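PDB 1LRZ: factor essential for expression of methicillin resistance from Staphylococcus aureus, which catalyses the addition of glycines 2 and 3 to the pentaglycine interpeptide bridge of staphylococcal peptidoglycan, using glycyl-tRNA as the donor. Local coordinates for residues P76-D79 with E84-H87; K184-N189 with S342-W347; S21-T26 with K230-R235; G37-L42 with V66-Y71. One frame throughout, in Å; residues are numbered along the deposited sequence.

Interaction 1. Residues P76-D79 with E84-H87; sequences PVID and ELVH
Ile78 has the largest share of the contact between the end of a strand and the first turn of the helix that follows it, and it illustrates how a single branched side chain can seat a helix on a sheet. Its CG1 lies anti to the backbone N (chi1 -178°), and the extended second torsion sends CD1 straight out toward the helix, where it comes within 3.6 Å of Leu85 CG. Leu85 points back toward the strand. The two side chains run past one another in opposite directions, so each lies alongside its partner: Ile78 CG1 also touches Leu85 CD2, at 3.8 Å. This side-chain overlap of Ile78 and Leu85 is apolar, and no hydrogen bond joins the two segments. Val86 completes the group, with Asp79 at its margin. Ile78 CD1 stands 4.1 Å from Val86 CA, while Val86 CG2, the branch beside the helix backbone N, meets the carbonyl O of Asp79 at 3.8 Å. The carboxylate of Asp79 is engaged locally instead, with OD1 bonded to the backbone N of Glu81 in the intervening turn.

Neighbouring elements enclose the same side chains. Ala54 and Ile53 of strand 52-63 touch Ile78 and Leu85 respectively, and Trp130 and Phe131 cover Val86. Strand 67-78, helix 83-98 and strand 102-107 form a beta-alpha-beta unit whose two strands lie parallel and adjacent in the sheet; the contact lies at the first turn of that crossover, where the chain passes from strand to helix.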
loop_
_atom_site.group_PDB
_atom_site.type_symbol
_atom_site.label_atom_id
_atom_site.label_comp_id
_atom_site.label_asym_id
_atom_site.label_seq_id
_atom_site.Cartn_x
_atom_site.Cartn_y
_atom_site.Cartn_z
ATOM N N PRO A 76 4.200 18.929 5.016
ATOM C CA PRO A 76 4.906 18.624 6.264
ATOM C C PRO A 76 4.147 17.738 7.248
ATOM O O PRO A 76 2.942 17.526 7.121
ATOM C CB PRO A 76 5.154 20.006 6.855
ATOM C CG PRO A 76 3.928 20.751 6.447
ATOM C CD PRO A 76 3.731 20.328 5.007
ATOM N N VAL A 77 4.878 17.224 8.226
ATOM C CA VAL A 77 4.291 16.410 9.283
ATOM C C VAL A 77 4.195 17.419 10.425
ATOM O O VAL A 77 5.205 17.973 10.862
ATOM C CB VAL A 77 5.214 15.245 9.659
ATOM C CG1 VAL A 77 4.553 14.381 10.720
ATOM C CG2 VAL A 77 5.525 14.413 8.397
ATOM N N ILE A 78 2.975 17.676 10.881
ATOM C CA ILE A 78 2.750 18.664 11.921
ATOM C C ILE A 78 1.347 18.439 12.487
ATOM O O ILE A 78 0.511 17.787 11.849
ATOM C CB ILE A 78 2.870 20.080 11.287
ATOM C CG1 ILE A 78 2.690 21.186 12.328
ATOM C CG2 ILE A 78 1.834 20.237 10.190
ATOM C CD1 ILE A 78 2.961 22.569 11.748
ATOM N N ASP A 79 1.088 18.958 13.683
ATOM C CA ASP A 79 -0.240 18.817 14.284
ATOM C C ASP A 79 -1.170 19.794 13.568
ATOM O O ASP A 79 -1.140 21.006 13.829
ATOM C CB ASP A 79 -0.172 19.115 15.790
ATOM C CG ASP A 79 -1.548 19.294 16.425
ATOM O OD1 ASP A 79 -2.545 18.789 15.863
ATOM O OD2 ASP A 79 -1.624 19.928 17.503
ATOM N N GLU A 84 -2.498 27.940 14.618
ATOM C CA GLU A 84 -1.444 28.940 14.748
ATOM C C GLU A 84 -0.101 28.329 14.371
ATOM O O GLU A 84 0.730 28.977 13.717
ATOM C CB GLU A 84 -1.385 29.483 16.176
ATOM C CG GLU A 84 -2.708 30.072 16.665
ATOM C CD GLU A 84 -2.606 30.729 18.051
ATOM O OE1 GLU A 84 -2.023 30.114 18.983
ATOM O OE2 GLU A 84 -3.127 31.860 18.205
ATOM N N LEU A 85 0.117 27.083 14.778
ATOM C CA LEU A 85 1.366 26.411 14.461
ATOM C C LEU A 85 1.422 26.164 12.949
ATOM O O LEU A 85 2.457 26.358 12.316
ATOM C CB LEU A 85 1.468 25.087 15.227
ATOM C CG LEU A 85 2.684 24.214 14.930
ATOM C CD1 LEU A 85 3.969 24.967 15.288
ATOM C CD2 LEU A 85 2.582 22.922 15.732
ATOM N N VAL A 86 0.304 25.747 12.364
ATOM C CA VAL A 86 0.281 25.505 10.924
ATOM C C VAL A 86 0.609 26.797 10.163
ATOM O O VAL A 86 1.366 26.786 9.193
ATOM C CB VAL A 86 -1.093 24.955 10.480
ATOM C CG1 VAL A 86 -1.218 24.997 8.972
ATOM C CG2 VAL A 86 -1.249 23.508 10.969
ATOM N N HIS A 87 0.042 27.907 10.622
ATOM C CA HIS A 87 0.270 29.211 10.005
ATOM C C HIS A 87 1.757 29.577 10.060
ATOM O O HIS A 87 2.360 29.939 9.047
ATOM C CB HIS A 87 -0.543 30.275 10.738
ATOM C CG HIS A 87 -0.458 31.630 10.116
ATOM N ND1 HIS A 87 -1.360 32.074 9.175
ATOM C CD2 HIS A 87 0.434 32.635 10.292
ATOM C CE1 HIS A 87 -1.032 33.297 8.799
ATOM N NE2 HIS A 87 0.053 33.660 9.461
#

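Interaction 2. Residues K184-N189 with S342-W347; sequences KKVKKN and SYAVQW
Val186, near the end of helix 177-187, and Ala344, in the first turn of helix 341-355, bring the two backbones close: their CA atoms are 5.8 Å apart. Such proximity is the familiar consequence of placing a small side chain at the point of approach. Helical spacing, with Trp347 N bonded to Tyr343 O (2.9 Å), puts Tyr343, Ala344 and Trp347 along one side of the second helix.

Val186 points directly at that surface and straddles Ala344 with both branches. CG1 meets Ala344 CB at 4.1 Å, whereas CG2 lies over the backbone, 3.9 Å from Ala344 N, and brushes Tyr343 CB at 4.2 Å. Of Tyr343 only CB meets Val186; the ring leads away, meeting Phe382, and the side chain also touches Asn182 and Thr183 earlier in helix 177-187. A second touch forms toward the solvent. Lys187 does not start out toward the other helix, but its extended chain brings CE to 3.6 Å from Trp347 NE1. The lysine chain thus crosses the indole at a slant, using a methylene group and not the ammonium. Trp347 reaches this position with CG anti to its own backbone N (chi1 -169°), and Ile171 and Ile172 of helix 168-173 pack against it as well.

Helix 341-355 meanwhile rests on strand 310-320 through Val345 and Gln346, which touch Phe318. The contact is therefore helix-to-helix packing, joining helix 177-187 to a helix laid on the nine-stranded mixed sheet.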
loop_
_atom_site.group_PDB
_atom_site.type_symbol
_atom_site.label_atom_id
_atom_site.label_comp_id
_atom_site.label_asym_id
_atom_site.label_seq_id
_atom_site.Cartn_x
_atom_site.Cartn_y
_atom_site.Cartn_z
ATOM N N LYS A 184 -10.085 -17.446 2.786
ATOM C CA LYS A 184 -10.097 -18.752 3.450
ATOM C C LYS A 184 -9.444 -19.761 2.502
ATOM O O LYS A 184 -8.693 -20.630 2.935
ATOM C CB LYS A 184 -11.531 -19.215 3.754
ATOM C CG LYS A 184 -12.223 -18.475 4.904
ATOM C CD LYS A 184 -13.633 -19.028 5.159
ATOM C CE LYS A 184 -13.595 -20.520 5.508
ATOM N NZ LYS A 184 -14.918 -21.079 5.944
ATOM N N LYS A 185 -9.720 -19.632 1.207
ATOM C CA LYS A 185 -9.147 -20.558 0.230
ATOM C C LYS A 185 -7.617 -20.625 0.260
ATOM O O LYS A 185 -7.048 -21.709 0.373
ATOM C CB LYS A 185 -9.585 -20.215 -1.198
ATOM C CG LYS A 185 -9.038 -21.215 -2.211
ATOM C CD LYS A 185 -8.958 -20.656 -3.624
ATOM C CE LYS A 185 -10.316 -20.402 -4.230
ATOM N NZ LYS A 185 -10.196 -19.976 -5.650
ATOM N N VAL A 186 -6.945 -19.483 0.150
ATOM C CA VAL A 186 -5.489 -19.503 0.146
ATOM C C VAL A 186 -4.877 -19.968 1.443
ATOM O O VAL A 186 -3.752 -20.456 1.456
ATOM C CB VAL A 186 -4.874 -18.134 -0.198
ATOM C CG1 VAL A 186 -5.000 -17.891 -1.665
ATOM C CG2 VAL A 186 -5.521 -17.033 0.623
ATOM N N LYS A 187 -5.606 -19.808 2.540
ATOM C CA LYS A 187 -5.103 -20.250 3.826
ATOM C C LYS A 187 -4.838 -21.753 3.775
ATOM O O LYS A 187 -4.034 -22.268 4.549
ATOM C CB LYS A 187 -6.126 -19.981 4.930
ATOM C CG LYS A 187 -6.194 -18.563 5.475
ATOM C CD LYS A 187 -7.173 -18.569 6.639
ATOM C CE LYS A 187 -7.189 -17.287 7.435
ATOM N NZ LYS A 187 -8.166 -17.421 8.569
ATOM N N LYS A 188 -5.495 -22.451 2.851
ATOM C CA LYS A 188 -5.340 -23.899 2.761
ATOM C C LYS A 188 -5.396 -24.488 1.342
ATOM O O LYS A 188 -6.091 -25.475 1.104
ATOM C CB LYS A 188 -6.417 -24.547 3.637
ATOM C CG LYS A 188 -6.275 -26.046 3.840
ATOM C CD LYS A 188 -7.403 -26.573 4.721
ATOM C CE LYS A 188 -7.321 -28.078 4.906
ATOM N NZ LYS A 188 -8.444 -28.567 5.753
ATOM N N ASN A 189 -4.663 -23.907 0.398
ATOM C CA ASN A 189 -4.684 -24.435 -0.969
ATOM C C ASN A 189 -3.295 -24.664 -1.568
ATOM O O ASN A 189 -3.163 -24.814 -2.788
ATOM C CB ASN A 189 -5.496 -23.510 -1.891
ATOM C CG ASN A 189 -4.723 -22.262 -2.299
ATOM O OD1 ASN A 189 -3.827 -21.806 -1.581
ATOM N ND2 ASN A 189 -5.076 -21.700 -3.450
ATOM N N SER A 342 -3.364 -13.334 -5.162
ATOM C CA SER A 342 -3.623 -11.949 -4.800
ATOM C C SER A 342 -4.094 -11.825 -3.350
ATOM O O SER A 342 -3.676 -10.927 -2.609
ATOM C CB SER A 342 -4.701 -11.381 -5.725
ATOM O OG SER A 342 -4.847 -9.994 -5.496
ATOM N N TYR A 343 -4.995 -12.723 -2.967
ATOM C CA TYR A 343 -5.548 -12.747 -1.630
ATOM C C TYR A 343 -4.496 -13.161 -0.608
ATOM O O TYR A 343 -4.522 -12.697 0.537
ATOM C CB TYR A 343 -6.742 -13.701 -1.601
ATOM C CG TYR A 343 -7.890 -13.204 -2.452
ATOM C CD1 TYR A 343 -8.784 -12.261 -1.953
ATOM C CD2 TYR A 343 -8.062 -13.646 -3.770
ATOM C CE1 TYR A 343 -9.820 -11.761 -2.730
ATOM C CE2 TYR A 343 -9.113 -13.143 -4.568
ATOM C CZ TYR A 343 -9.985 -12.203 -4.030
ATOM O OH TYR A 343 -11.043 -11.710 -4.758
ATOM N N ALA A 344 -3.573 -14.027 -1.021
ATOM C CA ALA A 344 -2.497 -14.502 -0.140
ATOM C C ALA A 344 -1.562 -13.340 0.173
ATOM O O ALA A 344 -1.184 -13.127 1.329
ATOM C CB ALA A 344 -1.715 -15.645 -0.818
ATOM N N VAL A 345 -1.193 -12.581 -0.859
ATOM C CA VAL A 345 -0.318 -11.425 -0.673
ATOM C C VAL A 345 -0.955 -10.403 0.281
ATOM O O VAL A 345 -0.314 -9.952 1.231
ATOM C CB VAL A 345 -0.011 -10.730 -2.024
ATOM C CG1 VAL A 345 0.721 -9.395 -1.777
ATOM C CG2 VAL A 345 0.873 -11.639 -2.887
ATOM N N GLN A 346 -2.211 -10.041 0.035
ATOM C CA GLN A 346 -2.885 -9.072 0.893
ATOM C C GLN A 346 -3.009 -9.601 2.326
ATOM O O GLN A 346 -2.766 -8.866 3.289
ATOM C CB GLN A 346 -4.285 -8.736 0.355
ATOM C CG GLN A 346 -4.321 -7.983 -1.001
ATOM C CD GLN A 346 -3.494 -6.708 -0.978
ATOM O OE1 GLN A 346 -3.560 -5.920 -0.028
ATOM N NE2 GLN A 346 -2.726 -6.489 -2.033
ATOM N N TRP A 347 -3.377 -10.872 2.476
ATOM C CA TRP A 347 -3.544 -11.416 3.819
ATOM C C TRP A 347 -2.244 -11.403 4.616
ATOM O O TRP A 347 -2.249 -11.153 5.825
ATOM C CB TRP A 347 -4.106 -12.836 3.762
ATOM C CG TRP A 347 -4.555 -13.349 5.102
ATOM C CD1 TRP A 347 -4.159 -14.508 5.710
ATOM C CD2 TRP A 347 -5.511 -12.739 5.986
ATOM N NE1 TRP A 347 -4.802 -14.654 6.914
ATOM C CE2 TRP A 347 -5.630 -13.585 7.113
ATOM C CE3 TRP A 347 -6.258 -11.556 5.943
ATOM C CZ2 TRP A 347 -6.493 -13.294 8.179
ATOM C CZ3 TRP A 347 -7.114 -11.266 7.002
ATOM C CH2 TRP A 347 -7.216 -12.130 8.111
#

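Interaction 3. Residues S21-T26 with K230-R235; sequences SHFTQT and KYYKDR
Phe23 presents its ring edge to Tyr232, whose OH lies in the phenyl plane, 3.9 Å from Phe23 CD2, with Tyr232 CE2 at 4.1 Å from the same carbon. One face of the Phe23 ring is covered by its neighbour His22, whose CE1 sits 3.4 Å above the plane and toward the rim; in return Phe23 CD1 lies over one face of the His22 imidazole, also offset toward the rim, with Thr24 OG1 at that ring's edge. These residues belong to a type I beta turn, His22 to Gln25, which leads directly into Thr26, the N-cap of helix 27-35. Phe23 CG sits between its backbone N and carbonyl carbon (chi1 60°), which places the ring beside His22 and edge-on to Tyr232. Phe319 meets the rings of both Phe23 and Tyr232. The tyrosine slants in from the end of helix 222-232.

Side-chain hydrogen bonds tie the turn together, beside the backbone bond from Gln25 N to His22 O. The imidazole donates from ND1 to Thr24 OG1 at 2.7 Å, nearly straight, while NE2 is bonded to Tyr364 OH, so ring rotation is fixed from both nitrogens. Thr24 OG1 in turn bonds the carbonyl O of Asn73 in strand 67-78.

Farther along, Thr26 CG2 lies 4.3 Å from Arg235 NH2. The guanidinium is held by others, NH1 in a salt bridge with Asp16 and NH2 bonded to Asn321. Thr26 itself works twice: its OG1 receives the backbone N of His29, capping the helix, and donates back to Phe23 O at 2.9 Å, tilted 33° from the carbonyl plane.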
loop_
_atom_site.group_PDB
_atom_site.type_symbol
_atom_site.label_atom_id
_atom_site.label_comp_id
_atom_site.label_asym_id
_atom_site.label_seq_id
_atom_site.Cartn_x
_atom_site.Cartn_y
_atom_site.Cartn_z
ATOM N N SER A 21 2.202 10.644 8.595
ATOM C CA SER A 21 3.570 10.949 8.217
ATOM C C SER A 21 3.752 9.949 7.079
ATOM O O SER A 21 3.811 8.747 7.307
ATOM C CB SER A 21 4.540 10.663 9.368
ATOM O OG SER A 21 4.249 9.415 9.975
ATOM N N HIS A 22 3.797 10.453 5.853
ATOM C CA HIS A 22 3.920 9.615 4.649
ATOM C C HIS A 22 5.265 8.893 4.582
ATOM O O HIS A 22 6.239 9.343 5.195
ATOM C CB HIS A 22 3.744 10.502 3.413
ATOM C CG HIS A 22 3.363 9.760 2.171
ATOM N ND1 HIS A 22 4.095 9.840 1.006
ATOM C CD2 HIS A 22 2.280 8.995 1.884
ATOM C CE1 HIS A 22 3.477 9.164 0.052
ATOM N NE2 HIS A 22 2.372 8.642 0.557
ATOM N N PHE A 23 5.331 7.797 3.820
ATOM C CA PHE A 23 6.574 7.038 3.718
ATOM C C PHE A 23 7.676 7.857 3.044
ATOM O O PHE A 23 8.842 7.484 3.109
ATOM C CB PHE A 23 6.373 5.694 2.981
ATOM C CG PHE A 23 5.868 5.824 1.562
ATOM C CD1 PHE A 23 4.507 5.695 1.275
ATOM C CD2 PHE A 23 6.753 6.063 0.516
ATOM C CE1 PHE A 23 4.035 5.800 -0.035
ATOM C CE2 PHE A 23 6.290 6.172 -0.804
ATOM C CZ PHE A 23 4.929 6.040 -1.077
ATOM N N THR A 24 7.301 8.964 2.399
ATOM C CA THR A 24 8.283 9.854 1.765
ATOM C C THR A 24 8.880 10.832 2.798
ATOM O O THR A 24 9.853 11.530 2.512
ATOM C CB THR A 24 7.652 10.682 0.617
ATOM O OG1 THR A 24 6.390 11.200 1.055
ATOM C CG2 THR A 24 7.455 9.818 -0.631
ATOM N N GLN A 25 8.285 10.894 3.989
ATOM C CA GLN A 25 8.784 11.774 5.055
ATOM C C GLN A 25 9.601 10.907 6.014
ATOM O O GLN A 25 9.320 10.842 7.214
ATOM C CB GLN A 25 7.615 12.446 5.799
ATOM C CG GLN A 25 6.875 13.501 4.951
ATOM C CD GLN A 25 7.781 14.662 4.514
ATOM O OE1 GLN A 25 7.753 15.105 3.353
ATOM N NE2 GLN A 25 8.575 15.164 5.445
ATOM N N THR A 26 10.621 10.246 5.468
ATOM C CA THR A 26 11.476 9.340 6.244
ATOM C C THR A 26 12.958 9.532 5.921
ATOM O O THR A 26 13.324 10.132 4.909
ATOM C CB THR A 26 11.151 7.862 5.921
ATOM O OG1 THR A 26 11.381 7.633 4.523
ATOM C CG2 THR A 26 9.698 7.536 6.243
ATOM N N LYS A 230 16.976 -0.670 -1.736
ATOM C CA LYS A 230 18.270 -0.278 -1.193
ATOM C C LYS A 230 18.234 0.760 -0.068
ATOM O O LYS A 230 18.868 0.567 0.967
ATOM C CB LYS A 230 19.158 0.235 -2.325
ATOM C CG LYS A 230 20.565 0.601 -1.913
ATOM C CD LYS A 230 21.321 1.166 -3.103
ATOM C CE LYS A 230 22.772 1.477 -2.766
ATOM N NZ LYS A 230 23.445 2.168 -3.912
ATOM N N TYR A 231 17.494 1.850 -0.259
ATOM C CA TYR A 231 17.457 2.901 0.753
ATOM C C TYR A 231 16.381 2.818 1.831
ATOM O O TYR A 231 16.571 3.349 2.923
ATOM C CB TYR A 231 17.420 4.273 0.076
ATOM C CG TYR A 231 18.635 4.520 -0.801
ATOM C CD1 TYR A 231 18.598 4.238 -2.167
ATOM C CD2 TYR A 231 19.845 4.959 -0.252
ATOM C CE1 TYR A 231 19.729 4.378 -2.969
ATOM C CE2 TYR A 231 20.994 5.101 -1.049
ATOM C CZ TYR A 231 20.923 4.802 -2.407
ATOM O OH TYR A 231 22.043 4.884 -3.204
ATOM N N TYR A 232 15.262 2.161 1.547
ATOM C CA TYR A 232 14.205 2.041 2.547
ATOM C C TYR A 232 14.521 0.886 3.493
ATOM O O TYR A 232 14.033 0.845 4.617
ATOM C CB TYR A 232 12.850 1.802 1.871
ATOM C CG TYR A 232 12.222 3.029 1.226
ATOM C CD1 TYR A 232 12.942 4.215 1.052
ATOM C CD2 TYR A 232 10.903 2.989 0.768
ATOM C CE1 TYR A 232 12.358 5.335 0.437
ATOM C CE2 TYR A 232 10.315 4.092 0.156
ATOM C CZ TYR A 232 11.046 5.260 -0.007
ATOM O OH TYR A 232 10.451 6.335 -0.618
ATOM N N LYS A 233 15.323 -0.063 3.015
ATOM C CA LYS A 233 15.742 -1.219 3.803
ATOM C C LYS A 233 14.610 -2.018 4.440
ATOM O O LYS A 233 13.875 -2.709 3.734
ATOM C CB LYS A 233 16.760 -0.774 4.861
ATOM C CG LYS A 233 18.054 -0.239 4.226
ATOM C CD LYS A 233 18.938 0.506 5.212
ATOM C CE LYS A 233 20.063 1.229 4.481
ATOM N NZ LYS A 233 20.762 2.191 5.383
ATOM N N ASP A 234 14.456 -1.943 5.757
ATOM C CA ASP A 234 13.399 -2.715 6.398
ATOM C C ASP A 234 12.025 -2.071 6.303
ATOM O O ASP A 234 11.043 -2.634 6.789
ATOM C CB ASP A 234 13.714 -2.967 7.865
ATOM C CG ASP A 234 13.892 -1.688 8.641
ATOM O OD1 ASP A 234 13.632 -1.697 9.859
ATOM O OD2 ASP A 234 14.301 -0.685 8.031
ATOM N N ARG A 235 11.948 -0.900 5.683
ATOM C CA ARG A 235 10.662 -0.234 5.543
ATOM C C ARG A 235 9.999 -0.540 4.209
ATOM O O ARG A 235 9.061 0.136 3.782
ATOM C CB ARG A 235 10.822 1.259 5.786
ATOM C CG ARG A 235 11.404 1.472 7.178
ATOM C CD ARG A 235 10.932 2.722 7.807
ATOM N NE ARG A 235 11.452 2.873 9.162
ATOM C CZ ARG A 235 11.110 3.876 9.958
ATOM N NH1 ARG A 235 11.620 3.968 11.183
ATOM N NH2 ARG A 235 10.242 4.782 9.521
#

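Interaction 4. Residues G37-L42 with V66-Y71; sequences GYETHL and VFKYFY
Glu39 and Lys68 form a salt bridge between two strands that are not direct neighbours. Strand 52-63 runs between them and takes up their backbone groups: Glu39 bonds with Ala60, His41 with Leu58, and Tyr69 with Val61. The short strand segments 39-42 and 67-71 consequently stay 9.3 Å apart and point in roughly similar directions, 44° from one another, as alternate strands of an antiparallel run do. Only side chains meet across the gap.

Lys68 NZ donates to Glu39 OE1 at 2.9 Å, and the oxygen accepts through its syn lone pair. A weak second bond to OE2 may add to the grip, but the position of that oxygen is less certain. Both aliphatic chains are extended beyond CG, and they meet at about a right angle. With Glu39 CG anti to its backbone nitrogen (chi1 -179°), the carboxylate is carried out over the middle strand.

Next to the ion pair lies an aromatic one. Phe70 turns its edge to a face of His41, with centroids 5.2 Å apart and planes at 60°; Phe70 CE2 stands 3.8 Å above the imidazole plane, offset toward the rim. Ala60 of the middle strand touches Phe70, and His100 packs edge-to-face with His41. Away from the crossing, Thr40 OG1 donates to Tyr38 O at 3.1 Å from above the carbonyl plane.

Opposite charges thus meet at the partly exposed border of a buried aromatic pair, and the carboxylate probably offsets the lysine charge at the edge of these largely nonpolar surroundings.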
loop_
_atom_site.group_PDB
_atom_site.type_symbol
_atom_site.label_atom_id
_atom_site.label_comp_id
_atom_site.label_asym_id
_atom_site.label_seq_id
_atom_site.Cartn_x
_atom_site.Cartn_y
_atom_site.Cartn_z
ATOM N N GLY A 37 20.859 12.398 -6.389
ATOM C CA GLY A 37 21.354 13.720 -6.742
ATOM C C GLY A 37 20.447 14.921 -6.551
ATOM O O GLY A 37 20.747 16.008 -7.053
ATOM N N TYR A 38 19.341 14.756 -5.836
ATOM C CA TYR A 38 18.456 15.896 -5.613
ATOM C C TYR A 38 18.982 16.785 -4.496
ATOM O O TYR A 38 19.607 16.301 -3.549
ATOM C CB TYR A 38 17.044 15.452 -5.201
ATOM C CG TYR A 38 16.234 14.803 -6.291
ATOM C CD1 TYR A 38 16.392 13.455 -6.591
ATOM C CD2 TYR A 38 15.320 15.544 -7.032
ATOM C CE1 TYR A 38 15.661 12.855 -7.607
ATOM C CE2 TYR A 38 14.579 14.959 -8.052
ATOM C CZ TYR A 38 14.756 13.611 -8.337
ATOM O OH TYR A 38 14.039 13.021 -9.354
ATOM N N GLU A 39 18.735 18.084 -4.619
ATOM C CA GLU A 39 19.089 19.007 -3.561
ATOM C C GLU A 39 18.001 18.656 -2.537
ATOM O O GLU A 39 16.806 18.743 -2.844
ATOM C CB GLU A 39 18.917 20.453 -4.015
ATOM C CG GLU A 39 19.296 21.465 -2.939
ATOM C CD GLU A 39 19.139 22.897 -3.407
ATOM O OE1 GLU A 39 19.521 23.170 -4.570
ATOM O OE2 GLU A 39 18.646 23.746 -2.624
ATOM N N THR A 40 18.402 18.264 -1.333
ATOM C CA THR A 40 17.429 17.861 -0.324
ATOM C C THR A 40 17.568 18.618 0.989
ATOM O O THR A 40 18.672 18.782 1.510
ATOM C CB THR A 40 17.546 16.339 -0.062
ATOM O OG1 THR A 40 17.609 15.652 -1.320
ATOM C CG2 THR A 40 16.334 15.825 0.711
ATOM N N HIS A 41 16.435 19.080 1.513
ATOM C CA HIS A 41 16.404 19.830 2.768
ATOM C C HIS A 41 15.520 19.170 3.820
ATOM O O HIS A 41 14.467 18.593 3.503
ATOM C CB HIS A 41 15.854 21.241 2.556
ATOM C CG HIS A 41 16.655 22.088 1.618
ATOM N ND1 HIS A 41 16.832 21.766 0.288
ATOM C CD2 HIS A 41 17.246 23.292 1.795
ATOM C CE1 HIS A 41 17.490 22.741 -0.314
ATOM N NE2 HIS A 41 17.752 23.680 0.578
ATOM N N LEU A 42 15.957 19.265 5.073
ATOM C CA LEU A 42 15.186 18.750 6.195
ATOM C C LEU A 42 14.936 19.965 7.077
ATOM O O LEU A 42 15.861 20.483 7.716
ATOM C CB LEU A 42 15.964 17.683 6.969
ATOM C CG LEU A 42 16.297 16.379 6.233
ATOM C CD1 LEU A 42 17.050 15.453 7.185
ATOM C CD2 LEU A 42 15.022 15.717 5.733
ATOM N N VAL A 66 18.420 29.966 -12.992
ATOM C CA VAL A 66 18.982 30.222 -11.672
ATOM C C VAL A 66 18.037 29.945 -10.521
ATOM O O VAL A 66 18.423 30.086 -9.363
ATOM C CB VAL A 66 19.438 31.694 -11.528
ATOM C CG1 VAL A 66 20.632 31.966 -12.417
ATOM C CG2 VAL A 66 18.273 32.634 -11.869
ATOM N N PHE A 67 16.805 29.557 -10.821
ATOM C CA PHE A 67 15.833 29.301 -9.762
ATOM C C PHE A 67 15.656 27.829 -9.418
ATOM O O PHE A 67 16.324 26.954 -9.974
ATOM C CB PHE A 67 14.480 29.907 -10.138
ATOM C CG PHE A 67 14.511 31.399 -10.290
ATOM C CD1 PHE A 67 14.755 31.980 -11.528
ATOM C CD2 PHE A 67 14.332 32.225 -9.182
ATOM C CE1 PHE A 67 14.824 33.374 -11.670
ATOM C CE2 PHE A 67 14.398 33.622 -9.308
ATOM C CZ PHE A 67 14.646 34.194 -10.557
ATOM N N LYS A 68 14.745 27.560 -8.491
ATOM C CA LYS A 68 14.493 26.191 -8.069
ATOM C C LYS A 68 13.023 25.917 -7.805
ATOM O O LYS A 68 12.284 26.777 -7.311
ATOM C CB LYS A 68 15.284 25.883 -6.795
ATOM C CG LYS A 68 16.787 25.862 -6.990
ATOM C CD LYS A 68 17.478 25.857 -5.656
ATOM C CE LYS A 68 18.985 25.959 -5.796
ATOM N NZ LYS A 68 19.589 26.057 -4.437
ATOM N N TYR A 69 12.619 24.702 -8.146
ATOM C CA TYR A 69 11.270 24.226 -7.915
ATOM C C TYR A 69 11.360 23.442 -6.605
ATOM O O TYR A 69 12.078 22.444 -6.531
ATOM C CB TYR A 69 10.842 23.304 -9.060
ATOM C CG TYR A 69 9.739 22.340 -8.698
ATOM C CD1 TYR A 69 8.521 22.795 -8.217
ATOM C CD2 TYR A 69 9.923 20.962 -8.832
ATOM C CE1 TYR A 69 7.503 21.910 -7.876
ATOM C CE2 TYR A 69 8.911 20.058 -8.492
ATOM C CZ TYR A 69 7.702 20.542 -8.015
ATOM O OH TYR A 69 6.698 19.661 -7.674
ATOM N N PHE A 70 10.678 23.919 -5.565
ATOM C CA PHE A 70 10.676 23.229 -4.271
ATOM C C PHE A 70 9.386 22.404 -4.115
ATOM O O PHE A 70 8.285 22.894 -4.395
ATOM C CB PHE A 70 10.796 24.236 -3.114
ATOM C CG PHE A 70 12.221 24.526 -2.702
ATOM C CD1 PHE A 70 13.010 25.406 -3.437
ATOM C CD2 PHE A 70 12.770 23.919 -1.568
ATOM C CE1 PHE A 70 14.336 25.680 -3.049
ATOM C CE2 PHE A 70 14.084 24.183 -1.174
ATOM C CZ PHE A 70 14.870 25.069 -1.914
ATOM N N TYR A 71 9.542 21.158 -3.663
ATOM C CA TYR A 71 8.428 20.220 -3.470
ATOM C C TYR A 71 8.442 19.660 -2.031
ATOM O O TYR A 71 9.497 19.238 -1.542
ATOM C CB TYR A 71 8.552 19.085 -4.507
ATOM C CG TYR A 71 7.531 17.971 -4.357
ATOM C CD1 TYR A 71 6.165 18.254 -4.296
ATOM C CD2 TYR A 71 7.935 16.633 -4.265
ATOM C CE1 TYR A 71 5.225 17.235 -4.135
ATOM C CE2 TYR A 71 7.005 15.607 -4.106
ATOM C CZ TYR A 71 5.654 15.914 -4.038
ATOM O OH TYR A 71 4.735 14.911 -3.843
#

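Overall arrangement
Three of the four contacts gather round the seven-stranded sheet. Interactions 1 and 4 both use strand 67-78, at its two ends, with centres 21 Å apart, and both are nested in the chain loop closed by interaction 3. Interaction 3 touches interaction 1 directly, Ser21 CB lying 4.0 Å from Val77 CG1, and approaches interaction 4 to about 6 Å between nearest atoms. Because Arg235 bonds through its backbone with Ile320 of strand 310-320, the loop contact also reaches the nine-stranded sheet. That second sheet carries interaction 2, whose centre is about 27 Å from that of interaction 3 and 41 Å from that of interaction 1, on the opposite side of the chain's centre.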